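Side-chain contacts in dihydropteroate synthase (Anaplasma phagocytophilum, PDB 6UCZ), which probably catalyses the condensation of a pterin pyrophosphate with p-aminobenzoate to form dihydropteroate in folate synthesis, and here binds a pterin monophosphate: residues Ile113-Asn117 with Ala118-Glu122; Ile84-Glu87 with Glu88-Ser91; Glu99-Arg102 with Ile103-Ala107. All blocks are in the same frame, centred on the assembly; numbering follows the deposited sequence.

Contact 1: residues Ile113-Asn117 with Ala118-Glu122; sequences IDTRN and AKTAE. With PMM (pterin-6-yl-methyl-monophosphate), chain C.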
loop_
_atom_site.group_PDB
_atom_site.type_symbol
_atom_site.label_atom_id
_atom_site.label_comp_id
_atom_site.label_asym_id
_atom_site.label_seq_id
_atom_site.Cartn_x
_atom_site.Cartn_y
_atom_site.Cartn_z
ATOM N N ILE A 113 -3.013 -0.506 -8.666
ATOM C CA ILE A 113 -4.451 -0.417 -8.416
ATOM C C ILE A 113 -4.720 -0.857 -6.985
ATOM O O ILE A 113 -4.452 -2.007 -6.614
ATOM C CB ILE A 113 -5.273 -1.230 -9.441
ATOM C CG1 ILE A 113 -6.774 -1.168 -9.109
ATOM C CG2 ILE A 113 -4.817 -2.687 -9.547
ATOM C CD1 ILE A 113 -7.351 0.225 -9.122
ATOM N N ASP A 114 -5.210 0.069 -6.165
ATOM C CA ASP A 114 -5.490 -0.211 -4.758
ATOM C C ASP A 114 -6.941 -0.663 -4.693
ATOM O O ASP A 114 -7.860 0.154 -4.772
ATOM C CB ASP A 114 -5.230 1.019 -3.891
ATOM C CG ASP A 114 -5.424 0.756 -2.407
ATOM O OD1 ASP A 114 -5.980 -0.298 -2.008
ATOM O OD2 ASP A 114 -4.990 1.622 -1.617
ATOM N N THR A 115 -7.149 -1.975 -4.590
ATOM C CA THR A 115 -8.498 -2.518 -4.578
ATOM C C THR A 115 -8.491 -3.823 -3.802
ATOM O O THR A 115 -7.471 -4.512 -3.719
ATOM C CB THR A 115 -9.034 -2.752 -5.998
ATOM O OG1 THR A 115 -10.361 -3.275 -5.935
ATOM C CG2 THR A 115 -8.159 -3.750 -6.749
ATOM N N ARG A 116 -9.640 -4.154 -3.231
ATOM C CA ARG A 116 -9.865 -5.479 -2.681
ATOM C C ARG A 116 -10.630 -6.398 -3.635
ATOM O O ARG A 116 -10.814 -7.572 -3.311
ATOM C CB ARG A 116 -10.611 -5.370 -1.348
ATOM C CG ARG A 116 -12.099 -5.107 -1.490
ATOM C CD ARG A 116 -12.719 -4.885 -0.138
ATOM N NE ARG A 116 -12.312 -3.587 0.389
ATOM C CZ ARG A 116 -12.921 -2.951 1.384
ATOM N NH1 ARG A 116 -13.990 -3.485 1.964
ATOM N NH2 ARG A 116 -12.461 -1.772 1.788
ATOM N N ASN A 117 -11.050 -5.905 -4.804
ATOM C CA ASN A 117 -11.937 -6.635 -5.722
ATOM C C ASN A 117 -11.163 -7.159 -6.927
ATOM O O ASN A 117 -10.551 -6.376 -7.663
ATOM C CB ASN A 117 -13.075 -5.738 -6.208
ATOM C CG ASN A 117 -13.983 -5.281 -5.088
ATOM O OD1 ASN A 117 -14.420 -6.086 -4.279
ATOM N ND2 ASN A 117 -14.273 -3.987 -5.037
ATOM N N ALA A 118 -11.242 -8.474 -7.161
ATOM C CA ALA A 118 -10.494 -9.077 -8.263
ATOM C C ALA A 118 -10.920 -8.515 -9.619
ATOM O O ALA A 118 -10.081 -8.315 -10.502
ATOM C CB ALA A 118 -10.661 -10.598 -8.243
ATOM N N LYS A 119 -12.217 -8.251 -9.804
ATOM C CA LYS A 119 -12.686 -7.717 -11.082
ATOM C C LYS A 119 -12.080 -6.352 -11.369
ATOM O O LYS A 119 -11.695 -6.062 -12.507
ATOM C CB LYS A 119 -14.209 -7.620 -11.090
ATOM C CG LYS A 119 -14.808 -7.165 -12.424
ATOM C CD LYS A 119 -14.258 -7.923 -13.625
ATOM C CE LYS A 119 -14.987 -9.232 -13.853
ATOM N NZ LYS A 119 -14.907 -9.649 -15.284
ATOM N N THR A 120 -11.989 -5.501 -10.350
ATOM C CA THR A 120 -11.359 -4.203 -10.551
ATOM C C THR A 120 -9.887 -4.364 -10.900
ATOM O O THR A 120 -9.385 -3.698 -11.812
ATOM C CB THR A 120 -11.551 -3.336 -9.309
ATOM O OG1 THR A 120 -12.926 -2.925 -9.240
ATOM C CG2 THR A 120 -10.628 -2.111 -9.342
ATOM N N ALA A 121 -9.186 -5.267 -10.208
ATOM C CA ALA A 121 -7.792 -5.521 -10.554
ATOM C C ALA A 121 -7.673 -6.011 -11.986
ATOM O O ALA A 121 -6.788 -5.570 -12.725
ATOM C CB ALA A 121 -7.175 -6.532 -9.589
ATOM N N GLU A 122 -8.585 -6.902 -12.407
ATOM C CA GLU A 122 -8.552 -7.426 -13.766
ATOM C C GLU A 122 -8.777 -6.324 -14.795
ATOM O O GLU A 122 -8.095 -6.277 -15.827
ATOM C CB GLU A 122 -9.610 -8.526 -13.917
ATOM C CG GLU A 122 -9.760 -9.070 -15.313
ATOM C CD GLU A 122 -10.845 -10.114 -15.393
ATOM O OE1 GLU A 122 -11.884 -9.940 -14.725
ATOM O OE2 GLU A 122 -10.654 -11.111 -16.113
HETATM N N5 PMM C . -3.503 1.970 3.689
HETATM C C6 PMM C . -4.620 2.451 3.134
HETATM C C7 PMM C . -5.027 2.041 1.879
HETATM N N8 PMM C . -4.373 1.145 1.132
HETATM N N1 PMM C . -2.573 -0.239 0.912
HETATM C C2 PMM C . -1.460 -0.765 1.411
HETATM N N2 PMM C . -0.781 -1.675 0.704
HETATM N N3 PMM C . -0.963 -0.434 2.643
HETATM C C4 PMM C . -1.544 0.457 3.516
HETATM O O4 PMM C . -1.050 0.683 4.620
HETATM C C4A PMM C . -2.789 1.066 3.000
HETATM C C8A PMM C . -3.255 0.670 1.694
HETATM C C9 PMM C . -5.419 3.407 3.985
HETATM O O10 PMM C . -4.711 4.661 4.082
HETATM P PA PMM C . -5.217 6.003 3.334
HETATM O O1P PMM C . -4.309 7.112 3.892
HETATM O O2P PMM C . -6.629 6.296 3.823
HETATM O O3P PMM C . -5.121 5.837 1.854
#

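Contact 2: residues Ile84-Glu87 with Glu88-Ser91; sequences ITQE and EEWS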
loop_
_atom_site.group_PDB
_atom_site.type_symbol
_atom_site.label_atom_id
_atom_site.label_comp_id
_atom_site.label_asym_id
_atom_site.label_seq_id
_atom_site.Cartn_x
_atom_site.Cartn_y
_atom_site.Cartn_z
ATOM N N ILE A 84 -18.318 0.620 -0.843
ATOM C CA ILE A 84 -19.017 0.737 -2.114
ATOM C C ILE A 84 -18.943 -0.602 -2.841
ATOM O O ILE A 84 -18.133 -1.466 -2.513
ATOM C CB ILE A 84 -18.443 1.881 -2.981
ATOM C CG1 ILE A 84 -16.963 1.647 -3.251
ATOM C CG2 ILE A 84 -18.638 3.219 -2.295
ATOM C CD1 ILE A 84 -16.357 2.633 -4.200
ATOM N N THR A 85 -19.772 -0.765 -3.874
ATOM C CA THR A 85 -19.736 -1.952 -4.717
ATOM C C THR A 85 -18.543 -1.912 -5.670
ATOM O O THR A 85 -17.977 -0.853 -5.966
ATOM C CB THR A 85 -21.024 -2.092 -5.535
ATOM O OG1 THR A 85 -21.118 -1.008 -6.465
ATOM C CG2 THR A 85 -22.254 -2.089 -4.628
ATOM N N GLN A 86 -18.159 -3.095 -6.153
ATOM C CA GLN A 86 -17.100 -3.155 -7.159
ATOM C C GLN A 86 -17.470 -2.351 -8.399
ATOM O O GLN A 86 -16.595 -1.749 -9.038
ATOM C CB GLN A 86 -16.814 -4.611 -7.540
ATOM C CG GLN A 86 -15.660 -4.818 -8.529
ATOM C CD GLN A 86 -16.067 -4.604 -9.992
ATOM O OE1 GLN A 86 -17.217 -4.850 -10.368
ATOM N NE2 GLN A 86 -15.129 -4.113 -10.811
ATOM N N GLU A 87 -18.756 -2.341 -8.768
ATOM C CA GLU A 87 -19.181 -1.620 -9.965
ATOM C C GLU A 87 -19.055 -0.112 -9.776
ATOM O O GLU A 87 -18.596 0.602 -10.676
ATOM C CB GLU A 87 -20.619 -1.986 -10.336
ATOM C CG GLU A 87 -20.820 -3.409 -10.855
ATOM C CD GLU A 87 -21.044 -4.425 -9.748
ATOM O OE1 GLU A 87 -20.963 -4.051 -8.559
ATOM O OE2 GLU A 87 -21.342 -5.597 -10.065
ATOM N N GLU A 88 -19.502 0.399 -8.628
ATOM C CA GLU A 88 -19.302 1.812 -8.331
ATOM C C GLU A 88 -17.818 2.142 -8.273
ATOM O O GLU A 88 -17.384 3.185 -8.778
ATOM C CB GLU A 88 -20.014 2.169 -7.032
ATOM C CG GLU A 88 -21.514 2.088 -7.195
ATOM C CD GLU A 88 -22.259 1.984 -5.882
ATOM O OE1 GLU A 88 -21.595 1.877 -4.824
ATOM O OE2 GLU A 88 -23.513 1.992 -5.920
ATOM N N GLU A 89 -17.024 1.260 -7.666
ATOM C CA GLU A 89 -15.583 1.472 -7.613
ATOM C C GLU A 89 -15.008 1.640 -9.012
ATOM O O GLU A 89 -14.244 2.577 -9.276
ATOM C CB GLU A 89 -14.912 0.294 -6.912
ATOM C CG GLU A 89 -13.395 0.397 -6.847
ATOM C CD GLU A 89 -12.755 -0.907 -6.408
ATOM O OE1 GLU A 89 -13.272 -1.972 -6.800
ATOM O OE2 GLU A 89 -11.740 -0.874 -5.674
ATOM N N TRP A 90 -15.399 0.756 -9.937
ATOM C CA TRP A 90 -14.832 0.789 -11.279
ATOM C C TRP A 90 -15.281 2.016 -12.061
ATOM O O TRP A 90 -14.497 2.574 -12.834
ATOM C CB TRP A 90 -15.191 -0.482 -12.061
ATOM C CG TRP A 90 -14.522 -0.467 -13.404
ATOM C CD1 TRP A 90 -15.132 -0.439 -14.631
ATOM C CD2 TRP A 90 -13.110 -0.375 -13.657
ATOM N NE1 TRP A 90 -14.184 -0.380 -15.629
ATOM C CE2 TRP A 90 -12.937 -0.335 -15.056
ATOM C CE3 TRP A 90 -11.973 -0.354 -12.834
ATOM C CZ2 TRP A 90 -11.676 -0.268 -15.651
ATOM C CZ3 TRP A 90 -10.721 -0.282 -13.427
ATOM C CH2 TRP A 90 -10.585 -0.240 -14.824
ATOM N N SER A 91 -16.532 2.456 -11.884
ATOM C CA SER A 91 -16.979 3.649 -12.600
ATOM C C SER A 91 -16.188 4.894 -12.190
ATOM O O SER A 91 -16.041 5.820 -12.995
ATOM C CB SER A 91 -18.486 3.862 -12.410
ATOM O OG SER A 91 -18.790 4.342 -11.117
#

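Contact 3: residues Glu99-Arg102 with Ile103-Ala107; sequences EIIR and IAHNA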
loop_
_atom_site.group_PDB
_atom_site.type_symbol
_atom_site.label_atom_id
_atom_site.label_comp_id
_atom_site.label_asym_id
_atom_site.label_seq_id
_atom_site.Cartn_x
_atom_site.Cartn_y
_atom_site.Cartn_z
ATOM N N GLU A 99 -5.681 7.714 -18.648
ATOM C CA GLU A 99 -4.783 8.861 -18.764
ATOM C C GLU A 99 -3.657 8.787 -17.745
ATOM O O GLU A 99 -2.505 9.099 -18.066
ATOM C CB GLU A 99 -5.556 10.174 -18.609
ATOM C CG GLU A 99 -5.948 10.834 -19.928
ATOM C CD GLU A 99 -4.750 11.175 -20.799
ATOM O OE1 GLU A 99 -4.113 12.227 -20.576
ATOM O OE2 GLU A 99 -4.440 10.379 -21.705
ATOM N N ILE A 100 -3.963 8.360 -16.517
ATOM C CA ILE A 100 -2.933 8.211 -15.494
ATOM C C ILE A 100 -1.892 7.195 -15.937
ATOM O O ILE A 100 -0.684 7.416 -15.788
ATOM C CB ILE A 100 -3.573 7.821 -14.148
ATOM C CG1 ILE A 100 -4.389 8.987 -13.581
ATOM C CG2 ILE A 100 -2.516 7.324 -13.141
ATOM C CD1 ILE A 100 -5.306 8.594 -12.424
ATOM N N ILE A 101 -2.342 6.077 -16.515
ATOM C CA ILE A 101 -1.408 5.065 -16.996
ATOM C C ILE A 101 -0.547 5.625 -18.124
ATOM O O ILE A 101 0.666 5.394 -18.166
ATOM C CB ILE A 101 -2.175 3.800 -17.428
ATOM C CG1 ILE A 101 -2.751 3.089 -16.203
ATOM C CG2 ILE A 101 -1.290 2.862 -18.251
ATOM C CD1 ILE A 101 -3.827 2.075 -16.563
ATOM N N ARG A 102 -1.157 6.372 -19.050
ATOM C CA ARG A 102 -0.397 6.940 -20.162
ATOM C C ARG A 102 0.630 7.951 -19.666
ATOM O O ARG A 102 1.791 7.950 -20.099
ATOM C CB ARG A 102 -1.335 7.594 -21.180
ATOM C CG ARG A 102 -0.631 8.024 -22.472
ATOM C CD ARG A 102 -1.553 8.853 -23.353
ATOM N NE ARG A 102 -1.841 10.147 -22.741
ATOM C CZ ARG A 102 -1.091 11.235 -22.886
ATOM N NH1 ARG A 102 -0.002 11.205 -23.652
ATOM N NH2 ARG A 102 -1.441 12.357 -22.271
ATOM N N ILE A 103 0.207 8.851 -18.782
ATOM C CA ILE A 103 1.106 9.891 -18.298
ATOM C C ILE A 103 2.212 9.284 -17.440
ATOM O O ILE A 103 3.383 9.662 -17.557
ATOM C CB ILE A 103 0.295 10.959 -17.536
ATOM C CG1 ILE A 103 -0.654 11.679 -18.502
ATOM C CG2 ILE A 103 1.206 11.965 -16.853
ATOM C CD1 ILE A 103 -1.835 12.336 -17.825
ATOM N N ALA A 104 1.868 8.315 -16.588
ATOM C CA ALA A 104 2.880 7.678 -15.749
ATOM C C ALA A 104 3.877 6.885 -16.586
ATOM O O ALA A 104 5.093 7.028 -16.417
ATOM C CB ALA A 104 2.223 6.780 -14.701
ATOM N N HIS A 105 3.383 6.031 -17.490
ATOM C CA HIS A 105 4.298 5.208 -18.274
ATOM C C HIS A 105 5.182 6.064 -19.171
ATOM O O HIS A 105 6.366 5.755 -19.355
ATOM C CB HIS A 105 3.516 4.182 -19.093
ATOM C CG HIS A 105 2.991 3.049 -18.270
ATOM N ND1 HIS A 105 2.215 2.038 -18.796
ATOM C CD2 HIS A 105 3.119 2.777 -16.949
ATOM C CE1 HIS A 105 1.892 1.188 -17.837
ATOM N NE2 HIS A 105 2.429 1.612 -16.706
ATOM N N ASN A 106 4.627 7.154 -19.723
ATOM C CA ASN A 106 5.431 8.086 -20.507
ATOM C C ASN A 106 6.603 8.615 -19.696
ATOM O O ASN A 106 7.670 8.885 -20.254
ATOM C CB ASN A 106 4.572 9.249 -21.012
ATOM C CG ASN A 106 3.838 8.925 -22.308
ATOM O OD1 ASN A 106 3.989 7.838 -22.870
ATOM N ND2 ASN A 106 3.034 9.872 -22.784
ATOM N N ALA A 107 6.434 8.731 -18.382
ATOM C CA ALA A 107 7.470 9.219 -17.484
ATOM C C ALA A 107 8.240 8.092 -16.807
ATOM O O ALA A 107 9.020 8.361 -15.882
ATOM C CB ALA A 107 6.853 10.126 -16.417
#

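Contact 1: residues Ile113-Asn117 with Ala118-Glu122
T115 and T120 meet where strand 110-115 turns back into helix 118-127, and their methyl and hydroxyl groups make the dense part of the junction. The branch CG2 of T120 touches two strand residues: it lies 3.6 Å from OG1 of T115 and 4.0 Å from CG1 of I113. With OG1 of T115 anti to its own backbone N (chi1 180°), the hydroxyl is carried forward along the chain, where it accepts from N of N117 at 2.9 Å and closes an ST turn. The other branch of T115, CG2, comes to 4.1 Å from CB of A121, while CG2 of I113 rests near the backbone of A121. N of A121 donates to O of N117 in a helical bond 3.1 Å long, nearly straight at 167° and in the carbonyl plane.

N117 holds the N-cap position, yet its side chain does not cap the helix; its ND2 instead donates to E89, the acid that also binds the hydroxyls of T115 and T120. One carboxylate thus gathers three polar groups at this largely buried corner. The outer face of the helix is looser. There K119, exposed, bends round so that its NZ reaches OE1 of E122 at 3.1 Å, approaching from above the carboxylate plane, in a salt bridge between residues three apart.

D114 faces the opposite way from the helix. Its OD2 lies 2.9 Å from N8 of the bound pterin and also pairs with R274, while OD1 receives a bond from Q135, fixing the carboxylate from both oxygens. A strand whose C-terminal end offers a ligand-binding acid, followed after a short turn by its helix, is typical of the beta-alpha-beta units of the dihydropteroate synthase TIM barrel.

Contact 2: residues Ile84-Glu87 with Glu88-Ser91
A capping box between T85 and E88 starts helix 86-93. OG1 of T85 accepts from N of E88 at 3.0 Å, with an N-H...O angle of 167°, and the return bond, from N of T85 to OE1 of E88, is weak at 3.3 Å. The threonine hydroxyl sits between its backbone N and carbonyl carbon (chi1 66°), which turns it over the first helical turn and brings it within 3.2 Å of CG of E88. That side chain in turn reaches back across T85, extended beyond CG, and its OE1 also lies against CB of I84. I84, the residue before the cap, points toward the helix, its CD1 3.7 Å from CA of E89, so an apolar branch packs against the first turn.

In this TIM barrel the helix lies over the neighbouring helix 118-127, and Q86, E89 and W90 face it. CG of Q86 is 4.1 Å from OE1 of E89, with the amide and carboxylate planes 71° apart; NE2 of Q86 is hydrogen-bonded to OG1 of T120, and the carboxylate of E89 goes on to the strand-helix corner. Q86 and W90 run side by side with amide and indole planes 18° apart, NE2 of Q86 lying 3.8 Å from CB of W90, while the indole continues onto L123 and L127. On the exposed side, OG of S91 donates to O of E88 at 3.0 Å.

Contact 3: residues Glu99-Arg102 with Ile103-Ala107
I103 and E99 face each other one turn apart on helix 97-106, an outer helix of the TIM barrel that leads into strand 110-115. CD1 of I103 lies 3.6 Å from OE1 of E99, and the isoleucine's backbone N donates to O of E99 in a regular helical bond. CG1 of I103 is anti to the carbonyl carbon (chi1 -65°), which sends that branch back along the helix and toward the guanidinium of R102, whose NH2 it meets obliquely at 3.9 Å. The same side chain also packs on I56 and I63 of helix 52-64. E99 is bent at its second torsion, bringing its carboxylate alongside R102: NE of R102 donates to OE2 at 2.8 Å and NH2 to OE1 at 3.2 Å. This side-on, two-pronged salt bridge lies at the guanidinium's edge and probably limits the rotation of both groups.

A104 comes next, with CB 3.2 Å from O of I100. Its small side chain is buried against V109 and V111, on the flank of the helix that faces the barrel strands.

H105 stands beside I101, the two side chains pointing the same way. CG2 of I101 lies over one ring face, 3.9 Å from the centroid of the H105 ring and 29° off its normal, in a CH-pi contact. At the far end of the imidazole NE2 is hydrogen-bonded to D130, which together with the methyl over the face probably limits the turning of the ring.

N106, on the exposed side, donates its backbone N to O of R102. Its amide plane stands 84° from the guanidinium of R102, and ND2 lies 3.4 Å from NH1, two donors that make no bond with each other.

Overall arrangement
From the N terminus the contacts follow in series, with none nested or crossed. Contact 2 opens helix 86-93 after the connection from strand 69-73; contact 3 spans most of the next helix, 97-106; contact 1 then marks the turn from strand 110-115 into helix 118-127. Each joins two adjoining segments, so none closes a long loop. Contacts 1 and 2 have centres about 10 Å apart and touch directly, joining the start of helix 86-93 to the strand-helix corner beside the pterin pocket. Contact 3 stands apart, its centre about 19 Å from that of contact 1, and ties helix 97-106 to helix 52-64 and strand 110-115.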